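Local coordinates for mandelate racemase/muconate lactonizing enzyme-like protein (Roseovarius sp. TM1035, PDB 3RCY) that is probably an enolase-superfamily isomerase of the mandelate racemase/muconate lactonizing enzyme type, with a bound magnesium ion in its barrel domain, at residues A[316-328]-A[358-370]. Numbering follows the deposited sequence.
Sequences PVEWAANVHFAAS and ITPPEAPGLGIEV
H324 and L366 join helix 316-327 to the loop 358-370 that runs along it. Both belong to the barrel domain of the enolase-superfamily fold. The tight part is around the imidazole. H324 NE2 donates to L366 O at 2.8 Å. The donor stands above the carbonyl plane, not on a lone pair, and the C=O...N angle is 99°. G365 and L366 are the central residues of a type II' turn from P364 to G367, and D104 takes the N-H of L366. With CG anti to the carbonyl carbon (chi1 -73°), the H324 ring reaches out from the helix to the loop. ND1 is hydrogen-bonded to W115 N, so both ring nitrogens are engaged. Replacing H324 by alanine would remove the ring, and L366 O would probably lose this donor and P361 CG, 3.4 Å from NE2, its neighbour. Farther along, I358 CG2 rests on both methyls of V323, and A327 CB meets P360 CG at 3.7 Å. The other end is looser. V317 CG2 meets V370 CG2 at 4.0 Å and I368 CD1 at 4.1 Å, with I368 and V370 partly exposed. E369 faces solvent there and pairs with K348. Back in the buried part, I358 CD1 comes within 3.5 Å of W319 CZ2.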
ATOM      1  N   PRO A 316     -21.073  39.379  -5.107  1.00 13.92           N
ATOM      2  CA  PRO A 316     -20.684  39.408  -6.514  1.00 13.64           C
ATOM      3  C   PRO A 316     -19.210  39.756  -6.741  1.00 13.21           C
ATOM      4  O   PRO A 316     -18.708  39.589  -7.855  1.00 13.52           O
ATOM      5  CB  PRO A 316     -21.576  40.511  -7.089  1.00 13.86           C
ATOM      6  CG  PRO A 316     -21.822  41.429  -5.921  1.00 15.53           C
ATOM      7  CD  PRO A 316     -21.951  40.511  -4.752  1.00 14.08           C
ATOM      8  N   VAL A 317     -18.538  40.258  -5.711  1.00 12.41           N
ATOM      9  CA  VAL A 317     -17.112  40.574  -5.809  1.00 12.28           C
ATOM     10  C   VAL A 317     -16.302  39.281  -5.790  1.00 12.10           C
ATOM     11  O   VAL A 317     -15.446  39.069  -6.649  1.00 12.14           O
ATOM     12  CB  VAL A 317     -16.632  41.553  -4.689  1.00 12.40           C
ATOM     13  CG1 VAL A 317     -15.112  41.702  -4.715  1.00 11.89           C
ATOM     14  CG2 VAL A 317     -17.292  42.924  -4.856  1.00 12.06           C
ATOM     15  N   GLU A 318     -16.579  38.404  -4.825  1.00 12.31           N
ATOM     16  CA  GLU A 318     -15.943  37.090  -4.844  1.00 12.51           C
ATOM     17  C   GLU A 318     -16.301  36.345  -6.132  1.00 12.60           C
ATOM     18  O   GLU A 318     -15.466  35.656  -6.706  1.00 11.91           O
ATOM     19  CB  GLU A 318     -16.318  36.247  -3.625  1.00 12.81           C
ATOM     20  CG  GLU A 318     -15.394  35.042  -3.482  1.00 14.11           C
ATOM     21  CD  GLU A 318     -15.949  33.950  -2.594  1.00 13.57           C
ATOM     22  OE1 GLU A 318     -17.143  33.588  -2.740  1.00 14.40           O
ATOM     23  OE2 GLU A 318     -15.176  33.429  -1.768  1.00 13.68           O
ATOM     24  N   TRP A 319     -17.538  36.512  -6.594  1.00 13.28           N
ATOM     25  CA  TRP A 319     -17.971  35.874  -7.834  1.00 13.72           C
ATOM     26  C   TRP A 319     -17.178  36.368  -9.044  1.00 13.44           C
ATOM     27  O   TRP A 319     -16.868  35.585  -9.932  1.00 13.32           O
ATOM     28  CB  TRP A 319     -19.465  36.089  -8.053  1.00 15.01           C
ATOM     29  CG  TRP A 319     -20.017  35.336  -9.216  1.00 17.27           C
ATOM     30  CD1 TRP A 319     -20.012  33.975  -9.404  1.00 16.12           C
ATOM     31  CD2 TRP A 319     -20.668  35.893 -10.358  1.00 16.78           C
ATOM     32  NE1 TRP A 319     -20.620  33.659 -10.595  1.00 16.60           N
ATOM     33  CE2 TRP A 319     -21.036  34.815 -11.200  1.00 17.37           C
ATOM     34  CE3 TRP A 319     -20.977  37.202 -10.756  1.00 17.96           C
ATOM     35  CZ2 TRP A 319     -21.702  35.008 -12.413  1.00 17.51           C
ATOM     36  CZ3 TRP A 319     -21.636  37.391 -11.971  1.00 18.32           C
ATOM     37  CH2 TRP A 319     -21.992  36.300 -12.779  1.00 17.71           C
ATOM     38  N   ALA A 320     -16.862  37.663  -9.083  1.00 13.45           N
ATOM     39  CA  ALA A 320     -16.028  38.208 -10.162  1.00 13.39           C
ATOM     40  C   ALA A 320     -14.640  37.562 -10.170  1.00 13.05           C
ATOM     41  O   ALA A 320     -14.114  37.231 -11.238  1.00 12.41           O
ATOM     42  CB  ALA A 320     -15.917  39.727 -10.067  1.00 13.25           C
ATOM     43  N   ALA A 321     -14.063  37.372  -8.986  1.00 13.17           N
ATOM     44  CA  ALA A 321     -12.798  36.646  -8.858  1.00 13.15           C
ATOM     45  C   ALA A 321     -12.926  35.241  -9.442  1.00 13.36           C
ATOM     46  O   ALA A 321     -12.082  34.816 -10.242  1.00 13.66           O
ATOM     47  CB  ALA A 321     -12.314  36.604  -7.394  1.00 12.32           C
ATOM     48  N   ASN A 322     -14.004  34.545  -9.076  1.00 13.37           N
ATOM     49  CA  ASN A 322     -14.301  33.209  -9.613  1.00 13.18           C
ATOM     50  C   ASN A 322     -14.317  33.167 -11.144  1.00 13.29           C
ATOM     51  O   ASN A 322     -13.829  32.214 -11.758  1.00 13.10           O
ATOM     52  CB  ASN A 322     -15.648  32.702  -9.089  1.00 13.29           C
ATOM     53  CG  ASN A 322     -15.650  32.453  -7.589  1.00 14.07           C
ATOM     54  OD1 ASN A 322     -14.614  32.502  -6.930  1.00 13.48           O
ATOM     55  ND2 ASN A 322     -16.825  32.174  -7.047  1.00 13.43           N
ATOM     56  N   VAL A 323     -14.906  34.195 -11.749  1.00 12.85           N
ATOM     57  CA  VAL A 323     -15.075  34.244 -13.196  1.00 12.36           C
ATOM     58  C   VAL A 323     -13.740  34.427 -13.915  1.00 12.66           C
ATOM     59  O   VAL A 323     -13.454  33.710 -14.879  1.00 12.65           O
ATOM     60  CB  VAL A 323     -16.121  35.318 -13.610  1.00 12.33           C
ATOM     61  CG1 VAL A 323     -16.108  35.556 -15.121  1.00 12.38           C
ATOM     62  CG2 VAL A 323     -17.521  34.882 -13.150  1.00 12.07           C
ATOM     63  N   HIS A 324     -12.918  35.368 -13.446  1.00 12.78           N
ATOM     64  CA  HIS A 324     -11.573  35.547 -14.016  1.00 12.78           C
ATOM     65  C   HIS A 324     -10.683  34.311 -13.856  1.00 12.55           C
ATOM     66  O   HIS A 324      -9.949  33.926 -14.785  1.00 12.08           O
ATOM     67  CB  HIS A 324     -10.913  36.787 -13.413  1.00 13.03           C
ATOM     68  CG  HIS A 324     -11.509  38.054 -13.927  1.00 14.22           C
ATOM     69  ND1 HIS A 324     -11.095  38.641 -15.102  1.00 13.75           N
ATOM     70  CD2 HIS A 324     -12.552  38.793 -13.479  1.00 14.08           C
ATOM     71  CE1 HIS A 324     -11.823  39.719 -15.330  1.00 14.96           C
ATOM     72  NE2 HIS A 324     -12.724  39.828 -14.368  1.00 14.35           N
ATOM     73  N   PHE A 325     -10.743  33.712 -12.668  1.00 12.33           N
ATOM     74  CA  PHE A 325     -10.051  32.462 -12.381  1.00 12.16           C
ATOM     75  C   PHE A 325     -10.495  31.386 -13.377  1.00 12.11           C
ATOM     76  O   PHE A 325      -9.662  30.787 -14.068  1.00 12.58           O
ATOM     77  CB  PHE A 325     -10.336  32.035 -10.933  1.00 12.45           C
ATOM     78  CG  PHE A 325      -9.880  30.636 -10.593  1.00 14.81           C
ATOM     79  CD1 PHE A 325      -8.525  30.314 -10.557  1.00 12.72           C
ATOM     80  CD2 PHE A 325     -10.808  29.654 -10.274  1.00 12.65           C
ATOM     81  CE1 PHE A 325      -8.104  29.023 -10.234  1.00 14.81           C
ATOM     82  CE2 PHE A 325     -10.397  28.355  -9.940  1.00 14.82           C
ATOM     83  CZ  PHE A 325      -9.034  28.046  -9.927  1.00 12.47           C
ATOM     84  N   ALA A 326     -11.808  31.172 -13.459  1.00 11.37           N
ATOM     85  CA  ALA A 326     -12.406  30.170 -14.351  1.00 11.26           C
ATOM     86  C   ALA A 326     -12.082  30.406 -15.827  1.00 11.64           C
ATOM     87  O   ALA A 326     -11.866  29.450 -16.572  1.00 11.60           O
ATOM     88  CB  ALA A 326     -13.907  30.133 -14.156  1.00 10.84           C
ATOM     89  N   ALA A 327     -12.060  31.675 -16.247  1.00 11.11           N
ATOM     90  CA  ALA A 327     -11.766  32.027 -17.646  1.00 11.63           C
ATOM     91  C   ALA A 327     -10.371  31.559 -18.087  1.00 12.13           C
ATOM     92  O   ALA A 327     -10.145  31.307 -19.280  1.00 12.51           O
ATOM     93  CB  ALA A 327     -11.891  33.519 -17.851  1.00 11.46           C
ATOM     94  N   SER A 328      -9.467  31.412 -17.114  1.00 11.74           N
ATOM     95  CA  SER A 328      -8.039  31.192 -17.377  1.00 12.23           C
ATOM     96  C   SER A 328      -7.559  29.748 -17.225  1.00 12.73           C
ATOM     97  O   SER A 328      -6.387  29.458 -17.496  1.00 13.80           O
ATOM     98  CB  SER A 328      -7.206  32.087 -16.455  1.00 12.11           C
ATOM     99  OG  SER A 328      -7.201  31.567 -15.127  1.00 14.43           O
ATOM    100  N   ILE A 358     -21.537  32.401 -18.521  1.00 15.70           N
ATOM    101  CA  ILE A 358     -20.896  33.668 -18.192  1.00 15.80           C
ATOM    102  C   ILE A 358     -19.780  33.984 -19.179  1.00 16.44           C
ATOM    103  O   ILE A 358     -18.864  33.180 -19.366  1.00 16.34           O
ATOM    104  CB  ILE A 358     -20.268  33.647 -16.766  1.00 15.66           C
ATOM    105  CG1 ILE A 358     -21.269  33.140 -15.722  1.00 14.64           C
ATOM    106  CG2 ILE A 358     -19.746  35.036 -16.386  1.00 14.91           C
ATOM    107  CD1 ILE A 358     -20.600  32.463 -14.528  1.00 14.94           C
ATOM    108  N   THR A 359     -19.849  35.169 -19.782  1.00 17.16           N
ATOM    109  CA  THR A 359     -18.791  35.663 -20.651  1.00 18.01           C
ATOM    110  C   THR A 359     -17.769  36.439 -19.815  1.00 18.50           C
ATOM    111  O   THR A 359     -18.139  37.366 -19.094  1.00 18.71           O
ATOM    112  CB  THR A 359     -19.371  36.550 -21.782  1.00 18.61           C
ATOM    113  OG1 THR A 359     -20.275  35.767 -22.569  1.00 20.47           O
ATOM    114  CG2 THR A 359     -18.266  37.081 -22.699  1.00 20.68           C
ATOM    115  N   PRO A 360     -16.482  36.052 -19.894  1.00 18.66           N
ATOM    116  CA  PRO A 360     -15.429  36.801 -19.193  1.00 18.90           C
ATOM    117  C   PRO A 360     -15.453  38.268 -19.609  1.00 18.93           C
ATOM    118  O   PRO A 360     -15.523  38.557 -20.809  1.00 19.29           O
ATOM    119  CB  PRO A 360     -14.140  36.141 -19.691  1.00 18.91           C
ATOM    120  CG  PRO A 360     -14.554  34.750 -20.045  1.00 20.53           C
ATOM    121  CD  PRO A 360     -15.942  34.876 -20.598  1.00 18.79           C
ATOM    122  N   PRO A 361     -15.426  39.193 -18.629  1.00 18.58           N
ATOM    123  CA  PRO A 361     -15.420  40.617 -18.972  1.00 18.71           C
ATOM    124  C   PRO A 361     -14.106  41.050 -19.618  1.00 18.56           C
ATOM    125  O   PRO A 361     -13.044  40.464 -19.341  1.00 18.19           O
ATOM    126  CB  PRO A 361     -15.630  41.318 -17.623  1.00 18.86           C
ATOM    127  CG  PRO A 361     -15.283  40.327 -16.593  1.00 16.21           C
ATOM    128  CD  PRO A 361     -15.562  38.971 -17.178  1.00 18.36           C
ATOM    129  N   GLU A 362     -14.192  42.059 -20.483  1.00 18.44           N
ATOM    130  CA  GLU A 362     -13.041  42.548 -21.237  1.00 18.71           C
ATOM    131  C   GLU A 362     -12.427  43.818 -20.643  1.00 18.72           C
ATOM    132  O   GLU A 362     -11.303  44.178 -21.008  1.00 18.81           O
ATOM    133  CB  GLU A 362     -13.418  42.787 -22.709  1.00 19.26           C
ATOM    134  CG  GLU A 362     -13.733  41.514 -23.506  1.00 22.63           C
ATOM    135  CD  GLU A 362     -12.510  40.613 -23.741  1.00 20.09           C
ATOM    136  OE1 GLU A 362     -11.366  41.122 -23.831  1.00 22.53           O
ATOM    137  OE2 GLU A 362     -12.707  39.383 -23.836  1.00 22.64           O
ATOM    138  N   ALA A 363     -13.157  44.485 -19.743  1.00 18.38           N
ATOM    139  CA  ALA A 363     -12.673  45.702 -19.074  1.00 18.47           C
ATOM    140  C   ALA A 363     -11.491  45.407 -18.130  1.00 18.52           C
ATOM    141  O   ALA A 363     -11.260  44.247 -17.776  1.00 18.73           O
ATOM    142  CB  ALA A 363     -13.814  46.377 -18.313  1.00 18.68           C
ATOM    143  N   PRO A 364     -10.733  46.451 -17.720  1.00 17.99           N
ATOM    144  CA  PRO A 364      -9.546  46.202 -16.890  1.00 17.26           C
ATOM    145  C   PRO A 364      -9.888  45.686 -15.494  1.00 16.78           C
ATOM    146  O   PRO A 364     -11.010  45.897 -15.023  1.00 17.31           O
ATOM    147  CB  PRO A 364      -8.885  47.583 -16.797  1.00 17.63           C
ATOM    148  CG  PRO A 364      -9.464  48.373 -17.928  1.00 24.85           C
ATOM    149  CD  PRO A 364     -10.859  47.875 -18.080  1.00 17.98           C
ATOM    150  N   GLY A 365      -8.937  45.001 -14.853  1.00 15.10           N
ATOM    151  CA  GLY A 365      -9.139  44.494 -13.497  1.00 14.45           C
ATOM    152  C   GLY A 365     -10.210  43.421 -13.441  1.00 13.97           C
ATOM    153  O   GLY A 365     -10.321  42.597 -14.355  1.00 13.66           O
ATOM    154  N   LEU A 366     -11.010  43.428 -12.377  1.00 13.42           N
ATOM    155  CA  LEU A 366     -12.109  42.467 -12.262  1.00 13.65           C
ATOM    156  C   LEU A 366     -13.273  42.827 -13.189  1.00 14.24           C
ATOM    157  O   LEU A 366     -14.202  42.042 -13.367  1.00 14.54           O
ATOM    158  CB  LEU A 366     -12.587  42.340 -10.807  1.00 13.59           C
ATOM    159  CG  LEU A 366     -11.652  41.646  -9.808  1.00 13.01           C
ATOM    160  CD1 LEU A 366     -12.203  41.793  -8.389  1.00 13.25           C
ATOM    161  CD2 LEU A 366     -11.418  40.163 -10.136  1.00 13.16           C
ATOM    162  N   GLY A 367     -13.209  44.010 -13.787  1.00 14.75           N
ATOM    163  CA  GLY A 367     -14.225  44.455 -14.733  1.00 15.70           C
ATOM    164  C   GLY A 367     -15.548  44.765 -14.062  1.00 16.63           C
ATOM    165  O   GLY A 367     -16.610  44.583 -14.664  1.00 17.38           O
ATOM    166  N   ILE A 368     -15.479  45.216 -12.812  1.00 16.15           N
ATOM    167  CA  ILE A 368     -16.674  45.536 -12.037  1.00 16.78           C
ATOM    168  C   ILE A 368     -16.671  46.996 -11.597  1.00 17.46           C
ATOM    169  O   ILE A 368     -15.608  47.604 -11.433  1.00 17.44           O
ATOM    170  CB  ILE A 368     -16.847  44.598 -10.806  1.00 16.65           C
ATOM    171  CG1 ILE A 368     -15.631  44.672  -9.870  1.00 17.50           C
ATOM    172  CG2 ILE A 368     -17.090  43.150 -11.272  1.00 17.61           C
ATOM    173  CD1 ILE A 368     -15.777  43.849  -8.564  1.00 16.58           C
ATOM    174  N   GLU A 369     -17.868  47.556 -11.438  1.00 17.85           N
ATOM    175  CA  GLU A 369     -18.031  48.840 -10.780  1.00 18.25           C
ATOM    176  C   GLU A 369     -18.838  48.598  -9.517  1.00 17.44           C
ATOM    177  O   GLU A 369     -20.044  48.356  -9.576  1.00 17.07           O
ATOM    178  CB  GLU A 369     -18.734  49.854 -11.695  1.00 20.02           C
ATOM    179  CG  GLU A 369     -18.492  51.301 -11.280  1.00 37.13           C
ATOM    180  CD  GLU A 369     -19.338  52.304 -12.052  1.00 22.53           C
ATOM    181  OE1 GLU A 369     -19.606  52.083 -13.253  1.00 37.74           O
ATOM    182  OE2 GLU A 369     -19.729  53.326 -11.441  1.00 37.95           O
ATOM    183  N   VAL A 370     -18.161  48.632  -8.377  1.00 17.02           N
ATOM    184  CA  VAL A 370     -18.806  48.354  -7.109  1.00 17.28           C
ATOM    185  C   VAL A 370     -19.611  49.575  -6.667  1.00 17.63           C
ATOM    186  O   VAL A 370     -19.093  50.695  -6.621  1.00 18.05           O
ATOM    187  CB  VAL A 370     -17.801  47.917  -6.020  1.00 17.21           C
ATOM    188  CG1 VAL A 370     -18.496  47.744  -4.673  1.00 15.88           C
ATOM    189  CG2 VAL A 370     -17.138  46.602  -6.417  1.00 15.55           C
TER